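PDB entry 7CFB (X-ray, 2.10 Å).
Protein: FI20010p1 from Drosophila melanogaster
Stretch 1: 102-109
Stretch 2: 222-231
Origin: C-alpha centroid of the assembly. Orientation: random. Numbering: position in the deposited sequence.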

# COMPACT_ATOMS: atom_id res chain seq x y z
N LEU A 102 10.55 -5.62 -3.90
CA LEU A 102 11.01 -4.87 -5.08
C LEU A 102 10.14 -5.19 -6.28
O LEU A 102 9.89 -6.32 -6.53
N ASP A 103 9.62 -4.15 -6.91
CA ASP A 103 8.98 -4.29 -8.22
C ASP A 103 10.16 -4.08 -9.17
O ASP A 103 10.56 -2.96 -9.33
N SER A 104 10.77 -5.17 -9.65
CA SER A 104 11.99 -5.07 -10.50
C SER A 104 11.73 -4.43 -11.86
O SER A 104 12.54 -3.64 -12.26
N ILE A 105 10.61 -4.72 -12.48
CA ILE A 105 10.32 -4.11 -13.80
C ILE A 105 10.23 -2.59 -13.69
O ILE A 105 10.91 -1.92 -14.45
N ASN A 106 9.50 -2.09 -12.71
CA ASN A 106 9.27 -0.63 -12.60
C ASN A 106 10.21 0.05 -11.61
O ASN A 106 10.02 1.17 -11.32
N ASN A 107 11.16 -0.70 -11.09
CA ASN A 107 12.21 -0.16 -10.21
C ASN A 107 11.70 0.60 -8.97
O ASN A 107 12.22 1.66 -8.71
N ILE A 108 10.71 0.08 -8.26
CA ILE A 108 10.29 0.75 -6.99
C ILE A 108 10.25 -0.30 -5.88
O ILE A 108 10.16 -1.45 -6.18
N ILE A 109 10.41 0.13 -4.65
CA ILE A 109 10.37 -0.81 -3.50
C ILE A 109 9.26 -0.35 -2.55
O ILE A 109 9.33 0.76 -2.06
N ASN A 222 4.45 9.59 -10.16
CA ASN A 222 4.69 9.06 -11.52
C ASN A 222 5.41 7.72 -11.41
O ASN A 222 5.04 6.83 -12.12
N GLU A 223 6.39 7.59 -10.54
CA GLU A 223 7.13 6.32 -10.36
C GLU A 223 6.16 5.24 -9.84
O GLU A 223 6.29 4.09 -10.24
N ILE A 224 5.27 5.61 -8.93
CA ILE A 224 4.30 4.63 -8.39
C ILE A 224 3.34 4.20 -9.50
O ILE A 224 3.11 3.02 -9.63
N ASP A 225 2.88 5.15 -10.29
CA ASP A 225 1.87 4.87 -11.33
C ASP A 225 2.40 3.88 -12.36
O ASP A 225 1.62 3.08 -12.81
N GLU A 226 3.68 3.95 -12.72
CA GLU A 226 4.22 2.97 -13.69
C GLU A 226 4.15 1.55 -13.12
O GLU A 226 3.83 0.66 -13.86
N SER A 227 4.44 1.37 -11.84
CA SER A 227 4.31 0.05 -11.19
C SER A 227 2.84 -0.39 -11.19
O SER A 227 2.59 -1.51 -11.57
N THR A 228 1.94 0.51 -10.82
CA THR A 228 0.48 0.28 -10.70
C THR A 228 -0.14 -0.01 -12.06
O THR A 228 -1.00 -0.82 -12.12
N SER A 229 0.32 0.68 -13.09
CA SER A 229 -0.25 0.55 -14.45
C SER A 229 0.44 -0.55 -15.28
O SER A 229 0.04 -0.72 -16.40
N ASP A 230 1.45 -1.21 -14.74
CA ASP A 230 2.17 -2.28 -15.47
C ASP A 230 1.18 -3.31 -16.01
O ASP A 230 0.42 -3.85 -15.22
N PRO A 231 1.25 -3.67 -17.30
CA PRO A 231 0.29 -4.57 -17.92
C PRO A 231 0.25 -5.98 -17.35
O PRO A 231 -0.68 -6.66 -17.58

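A tight turn between two strands can be fastened to a helix by very few side chains, particularly where one polar side chain both braces its own turn and reaches across. The contact between residues 102-109 and 222-231 of FI20010p1 is a compact example, burying 359 Å² in total between segments of one chain that lie more than a hundred residues apart in sequence.

The polar anchor is D103. Its CA-to-CB bond points toward the helix, and with chi1 in the t well the carboxylate reaches S227, also t, whose OG donates a very short hydrogen bond of 2.4 Å to D103 OD2. The other carboxylate oxygen serves the turn itself: the backbone N of N106 donates to D103 OD1 at 3.2 Å and almost linearly. One side chain thus braces its own loop while holding the helix. The strands that flank the loop are paired through the same residue, D103 N donating to I108 O at 2.8 Å and I108 N to D103 O at 3.2 Å.

Water extends this polar network at two points. Water 1 donates to D103 OD2 at 3.0 Å and to S227 O at 2.7 Å, so it links the same two residues by a second route. Water 2 donates to N106 O at 2.6 Å and to E223 O at 3.0 Å, bridging backbone carbonyls that could not bond to each other directly.

Apolar packing is led by I108, which points toward the helix with chi1 p and chi2 t. Its CD1 lies 3.8 Å from S227 CB and 4.4 Å from I224 CA; the CA-to-CB bond of I224 points away, so it is the helix backbone that is met here. I108 CG2 sits 3.7 Å from E223 O and equally far from E223 OE1. The CA-to-CB bond of E223 points sideways to the loop, with chi1 off the usual wells at -110°, yet the end of the side chain comes nearer the loop, where E223 OE1 lies 3.6 Å from N107 O as a neighbour and not as a bonding partner.

N106, with chi1 m, points toward the helix at the nearest pair of CA atoms, N106 CA lying 5.2 Å from S227 CA. Its CB packs 4.1 Å from S227 CB. Beyond the helix, D230, with chi1 t, points back toward the loop beside N106. I105, with chi1 m like N106, starts toward this region, and its CG2 touches D230 OD2 at 3.7 Å, although the end of its side chain leads away.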

# COMPACT_ATOMS: atom_id res chain seq x y z
CB LEU A 102 12.47 -5.25 -5.36
CG LEU A 102 12.97 -4.81 -6.73
CD1 LEU A 102 13.21 -3.32 -6.78
CD2 LEU A 102 14.22 -5.56 -7.12
CB ASP A 103 7.87 -3.27 -8.42
CG ASP A 103 7.33 -3.26 -9.83
OD1 ASP A 103 7.92 -3.92 -10.66
OD2 ASP A 103 6.35 -2.61 -10.08
CB SER A 104 12.79 -6.32 -10.55
OG SER A 104 12.13 -7.34 -11.24
CB ILE A 105 9.01 -4.68 -14.38
CG1 ILE A 105 8.96 -6.20 -14.29
CG2 ILE A 105 8.83 -4.23 -15.80
CD1 ILE A 105 9.95 -6.90 -15.15
CB ASN A 106 7.79 -0.36 -12.44
CG ASN A 106 7.04 -1.00 -13.58
OD1 ASN A 106 6.29 -1.93 -13.36
ND2 ASN A 106 7.28 -0.54 -14.78
CB ASN A 107 13.25 0.61 -11.01
CG ASN A 107 14.63 0.50 -10.41
OD1 ASN A 107 14.96 -0.48 -9.75
ND2 ASN A 107 15.43 1.53 -10.60
CB ILE A 108 8.96 1.51 -7.10
CG1 ILE A 108 7.75 0.58 -7.12
CG2 ILE A 108 8.96 2.48 -8.25
CD1 ILE A 108 6.51 1.24 -6.64
CB ILE A 109 11.74 -0.89 -2.83
CG1 ILE A 109 12.79 -1.49 -3.77
CG2 ILE A 109 11.65 -1.63 -1.52
CD1 ILE A 109 14.14 -1.58 -3.15
CB ASN A 222 5.48 10.05 -12.37
CG ASN A 222 4.68 11.28 -12.73
OD1 ASN A 222 3.46 11.23 -12.76
ND2 ASN A 222 5.36 12.37 -13.03
CB GLU A 223 8.34 6.54 -9.46
CG GLU A 223 9.68 6.46 -10.17
CD GLU A 223 10.89 6.18 -9.29
OE1 GLU A 223 11.42 5.07 -9.30
OE2 GLU A 223 11.30 7.09 -8.59
CB ILE A 224 3.55 5.16 -7.15
CG1 ILE A 224 4.51 5.45 -6.00
CG2 ILE A 224 2.47 4.19 -6.74
CD1 ILE A 224 3.86 5.94 -4.75
CB ASP A 225 1.23 6.15 -11.86
CG ASP A 225 -0.06 5.90 -12.60
OD1 ASP A 225 -0.97 5.37 -12.00
OD2 ASP A 225 -0.12 6.21 -13.76
CB GLU A 226 5.58 3.43 -14.19
CG GLU A 226 5.50 4.87 -14.63
CD GLU A 226 6.31 5.23 -15.85
OE1 GLU A 226 7.29 5.97 -15.70
OE2 GLU A 226 5.95 4.76 -16.94
CB SER A 227 4.77 0.13 -9.78
OG SER A 227 4.76 -1.13 -9.17
CB THR A 228 -0.22 1.46 -10.02
OG1 THR A 228 0.18 1.52 -8.66
CG2 THR A 228 -1.73 1.35 -10.08
CB SER A 229 -0.21 1.86 -15.15
OG SER A 229 0.91 1.94 -16.01
CB ASP A 230 3.24 -2.94 -14.62
CG ASP A 230 4.03 -3.95 -15.41
OD1 ASP A 230 3.47 -4.91 -15.81
OD2 ASP A 230 5.20 -3.73 -15.59
CB PRO A 231 0.71 -4.64 -19.38
CG PRO A 231 2.11 -4.14 -19.40
CD PRO A 231 2.25 -3.20 -18.22
O HOH W 1 3.93 -3.89 -11.30
O HOH W 2 8.67 3.37 -11.91